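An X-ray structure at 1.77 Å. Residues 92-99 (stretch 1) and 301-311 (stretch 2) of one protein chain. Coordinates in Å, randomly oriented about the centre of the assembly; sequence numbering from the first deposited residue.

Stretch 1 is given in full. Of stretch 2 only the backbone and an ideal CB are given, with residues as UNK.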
ATOM      1  N   ILE A  92     -38.908   5.809 -15.850  1.00 36.94           N
ATOM      2  CA  ILE A  92     -37.984   6.923 -15.662  1.00 34.17           C
ATOM      3  C   ILE A  92     -36.543   6.445 -15.812  1.00 33.90           C
ATOM      4  O   ILE A  92     -36.104   5.550 -15.091  1.00 32.26           O
ATOM      5  CB  ILE A  92     -38.145   7.552 -14.261  1.00 34.46           C
ATOM      6  CG1 ILE A  92     -39.568   8.091 -14.091  1.00 32.48           C
ATOM      7  CG2 ILE A  92     -37.121   8.670 -14.070  1.00 34.04           C
ATOM      8  CD1 ILE A  92     -39.861   8.627 -12.707  1.00 31.55           C
ATOM      9  N   LYS A  93     -35.815   7.042 -16.751  1.00 33.53           N
ATOM     10  CA  LYS A  93     -34.420   6.680 -16.986  1.00 34.55           C
ATOM     11  C   LYS A  93     -33.561   7.078 -15.794  1.00 32.85           C
ATOM     12  O   LYS A  93     -33.610   8.221 -15.339  1.00 31.71           O
ATOM     13  CB  LYS A  93     -33.888   7.378 -18.241  1.00 35.63           C
ATOM     14  CG  LYS A  93     -34.517   6.911 -19.537  1.00 39.73           C
ATOM     15  CD  LYS A  93     -33.933   7.664 -20.720  1.00 42.04           C
ATOM     16  CE  LYS A  93     -34.536   7.193 -22.030  1.00 45.14           C
ATOM     17  NZ  LYS A  93     -33.988   7.954 -23.182  1.00 47.33           N
ATOM     18  N   VAL A  94     -32.772   6.134 -15.292  1.00 31.72           N
ATOM     19  CA  VAL A  94     -31.899   6.394 -14.155  1.00 30.09           C
ATOM     20  C   VAL A  94     -30.445   6.276 -14.604  1.00 29.57           C
ATOM     21  O   VAL A  94     -30.023   5.225 -15.086  1.00 28.41           O
ATOM     22  CB  VAL A  94     -32.162   5.391 -13.014  1.00 30.92           C
ATOM     23  CG1 VAL A  94     -31.301   5.731 -11.809  1.00 31.45           C
ATOM     24  CG2 VAL A  94     -33.635   5.408 -12.639  1.00 31.88           C
ATOM     25  N   VAL A  95     -29.685   7.358 -14.449  1.00 27.16           N
ATOM     26  CA  VAL A  95     -28.284   7.365 -14.852  1.00 25.89           C
ATOM     27  C   VAL A  95     -27.349   7.733 -13.713  1.00 24.31           C
ATOM     28  O   VAL A  95     -27.737   8.415 -12.765  1.00 23.40           O
ATOM     29  CB  VAL A  95     -28.030   8.361 -16.013  1.00 26.08           C
ATOM     30  CG1 VAL A  95     -28.839   7.958 -17.239  1.00 26.38           C
ATOM     31  CG2 VAL A  95     -28.381   9.778 -15.572  1.00 24.39           C
ATOM     32  N   TYR A  96     -26.110   7.262 -13.811  1.00 24.38           N
ATOM     33  CA  TYR A  96     -25.091   7.552 -12.812  1.00 24.61           C
ATOM     34  C   TYR A  96     -23.723   7.250 -13.410  1.00 23.67           C
ATOM     35  O   TYR A  96     -23.565   7.300 -14.632  1.00 23.29           O
ATOM     36  CB  TYR A  96     -25.333   6.746 -11.523  1.00 23.91           C
ATOM     37  CG  TYR A  96     -25.229   5.241 -11.646  1.00 26.10           C
ATOM     38  CD1 TYR A  96     -26.058   4.528 -12.511  1.00 27.11           C
ATOM     39  CD2 TYR A  96     -24.321   4.525 -10.864  1.00 24.53           C
ATOM     40  CE1 TYR A  96     -25.989   3.136 -12.594  1.00 27.61           C
ATOM     41  CE2 TYR A  96     -24.242   3.135 -10.938  1.00 28.54           C
ATOM     42  CZ  TYR A  96     -25.080   2.448 -11.805  1.00 27.21           C
ATOM     43  OH  TYR A  96     -25.005   1.077 -11.883  1.00 28.99           O
ATOM     44  N   ALA A  97     -22.737   6.938 -12.573  1.00 23.24           N
ATOM     45  CA  ALA A  97     -21.392   6.665 -13.080  1.00 22.78           C
ATOM     46  C   ALA A  97     -20.822   5.314 -12.655  1.00 21.67           C
ATOM     47  O   ALA A  97     -19.838   5.250 -11.916  1.00 20.14           O
ATOM     48  CB  ALA A  97     -20.445   7.787 -12.646  1.00 24.06           C
ATOM     49  N   PRO A  98     -21.420   4.213 -13.134  1.00 22.26           N
ATOM     50  CA  PRO A  98     -20.939   2.872 -12.780  1.00 21.90           C
ATOM     51  C   PRO A  98     -19.500   2.592 -13.220  1.00 20.10           C
ATOM     52  O   PRO A  98     -19.126   2.848 -14.365  1.00 20.85           O
ATOM     53  CB  PRO A  98     -21.952   1.954 -13.466  1.00 21.54           C
ATOM     54  CG  PRO A  98     -22.359   2.746 -14.670  1.00 23.43           C
ATOM     55  CD  PRO A  98     -22.526   4.137 -14.104  1.00 20.65           C
ATOM     56  N   GLY A  99     -18.702   2.066 -12.293  1.00 21.16           N
ATOM     57  CA  GLY A  99     -17.314   1.745 -12.582  1.00 19.43           C
ATOM     58  C   GLY A  99     -16.360   2.931 -12.609  1.00 19.47           C
ATOM     59  O   GLY A  99     -15.164   2.759 -12.825  1.00 19.52           O
ATOM     60  N   UNK A 301     -22.281  12.986 -18.988  1.00 20.34           N
ATOM     61  CA  UNK A 301     -22.417  12.406 -20.316  1.00 22.93           C
ATOM     62  C   UNK A 301     -23.594  11.440 -20.420  1.00 22.01           C
ATOM     63  O   UNK A 301     -24.304  11.425 -21.432  1.00 21.05           O
ATOM     64  CB  UNK A 301     -21.124  11.684 -20.699  1.00 22.93           C
ATOM     65  N   UNK A 302     -23.811  10.633 -19.386  1.00 21.25           N
ATOM     66  CA  UNK A 302     -24.927   9.695 -19.410  1.00 21.17           C
ATOM     67  C   UNK A 302     -26.253  10.444 -19.350  1.00 21.25           C
ATOM     68  O   UNK A 302     -27.247  10.015 -19.941  1.00 20.90           O
ATOM     69  CB  UNK A 302     -24.822   8.704 -18.249  1.00 21.17           C
ATOM     70  N   UNK A 303     -26.265  11.567 -18.639  1.00 20.60           N
ATOM     71  CA  UNK A 303     -27.472  12.376 -18.537  1.00 20.84           C
ATOM     72  C   UNK A 303     -27.792  12.976 -19.901  1.00 19.85           C
ATOM     73  O   UNK A 303     -28.948  12.985 -20.332  1.00 20.84           O
ATOM     74  CB  UNK A 303     -27.308  13.475 -17.485  1.00 20.84           C
ATOM     75  N   UNK A 304     -26.765  13.471 -20.584  1.00 19.41           N
ATOM     76  CA  UNK A 304     -26.953  14.067 -21.904  1.00 20.52           C
ATOM     77  C   UNK A 304     -27.459  13.040 -22.913  1.00 21.73           C
ATOM     78  O   UNK A 304     -28.330  13.343 -23.730  1.00 21.55           O
ATOM     79  CB  UNK A 304     -25.643  14.684 -22.398  1.00 20.52           C
ATOM     80  N   UNK A 305     -26.914  11.827 -22.859  1.00 22.63           N
ATOM     81  CA  UNK A 305     -27.343  10.782 -23.781  1.00 23.96           C
ATOM     82  C   UNK A 305     -28.815  10.451 -23.561  1.00 23.81           C
ATOM     83  O   UNK A 305     -29.571  10.278 -24.523  1.00 23.33           O
ATOM     84  CB  UNK A 305     -26.483   9.528 -23.611  1.00 23.96           C
ATOM     85  N   UNK A 306     -29.217  10.360 -22.295  1.00 21.95           N
ATOM     86  CA  UNK A 306     -30.604  10.067 -21.947  1.00 22.86           C
ATOM     87  C   UNK A 306     -31.515  11.194 -22.433  1.00 23.42           C
ATOM     88  O   UNK A 306     -32.633  10.953 -22.891  1.00 21.65           O
ATOM     89  CB  UNK A 306     -30.752   9.871 -20.437  1.00 22.86           C
ATOM     90  N   UNK A 307     -31.037  12.430 -22.324  1.00 23.24           N
ATOM     91  CA  UNK A 307     -31.819  13.574 -22.775  1.00 22.30           C
ATOM     92  C   UNK A 307     -31.962  13.542 -24.294  1.00 23.74           C
ATOM     93  O   UNK A 307     -33.033  13.838 -24.834  1.00 23.04           O
ATOM     94  CB  UNK A 307     -31.171  14.884 -22.324  1.00 22.30           C
ATOM     95  N   UNK A 308     -30.891  13.167 -24.987  1.00 23.76           N
ATOM     96  CA  UNK A 308     -30.930  13.108 -26.445  1.00 25.33           C
ATOM     97  C   UNK A 308     -31.909  12.037 -26.914  1.00 24.99           C
ATOM     98  O   UNK A 308     -32.658  12.245 -27.870  1.00 24.03           O
ATOM     99  CB  UNK A 308     -29.534  12.833 -27.008  1.00 25.33           C
ATOM    100  N   UNK A 309     -31.904  10.892 -26.244  1.00 25.26           N
ATOM    101  CA  UNK A 309     -32.813   9.814 -26.612  1.00 27.20           C
ATOM    102  C   UNK A 309     -34.262  10.249 -26.421  1.00 27.19           C
ATOM    103  O   UNK A 309     -35.167   9.752 -27.095  1.00 25.87           O
ATOM    104  CB  UNK A 309     -32.520   8.559 -25.787  1.00 27.20           C
ATOM    105  N   UNK A 310     -34.477  11.187 -25.504  1.00 24.84           N
ATOM    106  CA  UNK A 310     -35.818  11.692 -25.229  1.00 24.75           C
ATOM    107  C   UNK A 310     -36.174  12.861 -26.138  1.00 23.42           C
ATOM    108  O   UNK A 310     -37.278  13.402 -26.061  1.00 24.04           O
ATOM    109  CB  UNK A 310     -35.933  12.117 -23.764  1.00 24.75           C
ATOM    110  N   UNK A 311     -35.231  13.245 -26.995  1.00 22.42           N
ATOM    111  CA  UNK A 311     -35.450  14.340 -27.924  1.00 22.95           C
ATOM    112  C   UNK A 311     -35.338  15.730 -27.325  1.00 23.24           C
ATOM    113  O   UNK A 311     -35.727  16.716 -27.957  1.00 24.23           O
ATOM    114  CB  UNK A 311     -36.835  14.187 -28.556  1.00 22.95           C
TER

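The second stretch is a helix through 309, running nearly antiparallel to strand 93-95 (161° between directions), with axes 8.7 Å apart at closest approach.

Position 301 has nothing of the first stretch within 5.5 Å of its ideal CB, so almost any helix-compatible residue would suit; it is Q301, which makes no contact here.

At 302, CA-to-CB points toward the strand, and the ideal CB lies 3.9 Å from V95 CB and 4.1 Å from Y96 O. A small apolar residue could pack on the valine, but the nearby carbonyl favours a short side chain carrying a donor, such as serine, threonine or asparagine. The residue is N302: with chi1 in m, its ND2 donates to Y96 O at 2.8 Å with an N-H...acceptor angle of 154°, tying the helix to the chain just beyond V95.

Position 303 points sideways, its ideal CB 4.3 Å from V95 CG2. An apolar residue of almost any size is plausible, since the methyl offers no polar partner. L303 lies here, its CB keeping that apolar contact.

Positions 304 and 305 meet nothing of the first stretch and leave the choice open; they are L304 and N305.

Position 306 again points toward the strand, its ideal CB 3.9 Å from K93 CD and 4.2 Å from V95 CG1. With the CA atoms of K93 and 306 only 7.1 Å apart, little depth remains, and alanine, serine or glycine would fit most easily. A306 packs its CB against V95 CG1, and its O accepts a weak hydrogen bond from K93 NZ at 3.3 Å.

Position 307 points away and 308 sideways, both without a partner here, so polar or apolar residues are equally admissible; they are M307 and K308, the lysine's end leading away.

At 309 the ideal CB is only 3.1 Å from K93 NZ. The ammonium would suggest an acidic residue, although alanine or a polar residue would also be possible. E309 is deposited, but its end leads away: CB approaches K93 NZ to 3.0 Å, while the carboxylate makes no salt bridge with it.

Position 310 points toward the extended lysine, its ideal CB 4.6 Å from K93 NZ; an acidic or apolar residue could serve. L310 brings CG to 3.6 Å from K93 NZ.

Position 311 has phi 78°, which favours glycine, with asparagine the usual alternative. G311 closes the helix in a Schellman motif, its N bonding to K308 O at 2.9 Å.

Stretch 2 (301-311) QNLLNAMKELG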
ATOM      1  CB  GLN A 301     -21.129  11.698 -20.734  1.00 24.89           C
ATOM      2  CG  GLN A 301     -21.131  11.313 -22.208  1.00 31.10           C
ATOM      3  CD  GLN A 301     -21.521  12.481 -23.106  1.00 32.79           C
ATOM      4  OE1 GLN A 301     -20.838  13.506 -23.145  1.00 35.11           O
ATOM      5  NE2 GLN A 301     -22.633  12.332 -23.824  1.00 32.93           N
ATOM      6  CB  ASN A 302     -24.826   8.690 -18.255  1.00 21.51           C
ATOM      7  CG  ASN A 302     -23.727   7.665 -18.477  1.00 22.58           C
ATOM      8  OD1 ASN A 302     -23.340   7.400 -19.616  1.00 23.12           O
ATOM      9  ND2 ASN A 302     -23.231   7.072 -17.395  1.00 21.02           N
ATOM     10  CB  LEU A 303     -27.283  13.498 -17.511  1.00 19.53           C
ATOM     11  CG  LEU A 303     -28.418  14.521 -17.409  1.00 18.89           C
ATOM     12  CD1 LEU A 303     -29.733  13.804 -17.146  1.00 19.01           C
ATOM     13  CD2 LEU A 303     -28.108  15.521 -16.296  1.00 19.75           C
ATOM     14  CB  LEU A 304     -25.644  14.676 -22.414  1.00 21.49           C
ATOM     15  CG  LEU A 304     -25.149  15.958 -21.735  1.00 19.98           C
ATOM     16  CD1 LEU A 304     -23.867  16.414 -22.396  1.00 21.45           C
ATOM     17  CD2 LEU A 304     -26.208  17.041 -21.839  1.00 21.55           C
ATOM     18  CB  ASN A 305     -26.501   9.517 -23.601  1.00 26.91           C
ATOM     19  CG  ASN A 305     -26.821   8.457 -24.644  1.00 31.23           C
ATOM     20  OD1 ASN A 305     -26.644   8.677 -25.845  1.00 32.76           O
ATOM     21  ND2 ASN A 305     -27.302   7.305 -24.191  1.00 31.32           N
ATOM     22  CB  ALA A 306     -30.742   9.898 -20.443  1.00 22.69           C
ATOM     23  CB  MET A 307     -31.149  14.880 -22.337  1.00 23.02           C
ATOM     24  CG  MET A 307     -31.179  15.108 -20.834  1.00 24.03           C
ATOM     25  SD  MET A 307     -30.237  16.566 -20.343  1.00 23.47           S
ATOM     26  CE  MET A 307     -31.418  17.859 -20.702  1.00 23.14           C
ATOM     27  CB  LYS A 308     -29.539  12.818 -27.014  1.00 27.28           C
ATOM     28  CG  LYS A 308     -29.510  12.747 -28.535  1.00 30.98           C
ATOM     29  CD  LYS A 308     -28.094  12.620 -29.071  1.00 35.75           C
ATOM     30  CE  LYS A 308     -27.277  13.869 -28.782  1.00 38.94           C
ATOM     31  NZ  LYS A 308     -25.920  13.793 -29.395  1.00 43.11           N
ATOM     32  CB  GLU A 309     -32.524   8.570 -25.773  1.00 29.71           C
ATOM     33  CG  GLU A 309     -31.197   7.900 -26.104  1.00 34.04           C
ATOM     34  CD  GLU A 309     -31.191   7.251 -27.480  1.00 37.57           C
ATOM     35  OE1 GLU A 309     -32.250   7.235 -28.145  1.00 38.94           O
ATOM     36  OE2 GLU A 309     -30.126   6.747 -27.895  1.00 40.72           O
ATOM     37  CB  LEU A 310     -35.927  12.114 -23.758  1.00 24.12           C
ATOM     38  CG  LEU A 310     -35.976  10.961 -22.752  1.00 25.27           C
ATOM     39  CD1 LEU A 310     -35.879  11.500 -21.335  1.00 27.24           C
ATOM     40  CD2 LEU A 310     -37.269  10.176 -22.942  1.00 28.67           C
TER
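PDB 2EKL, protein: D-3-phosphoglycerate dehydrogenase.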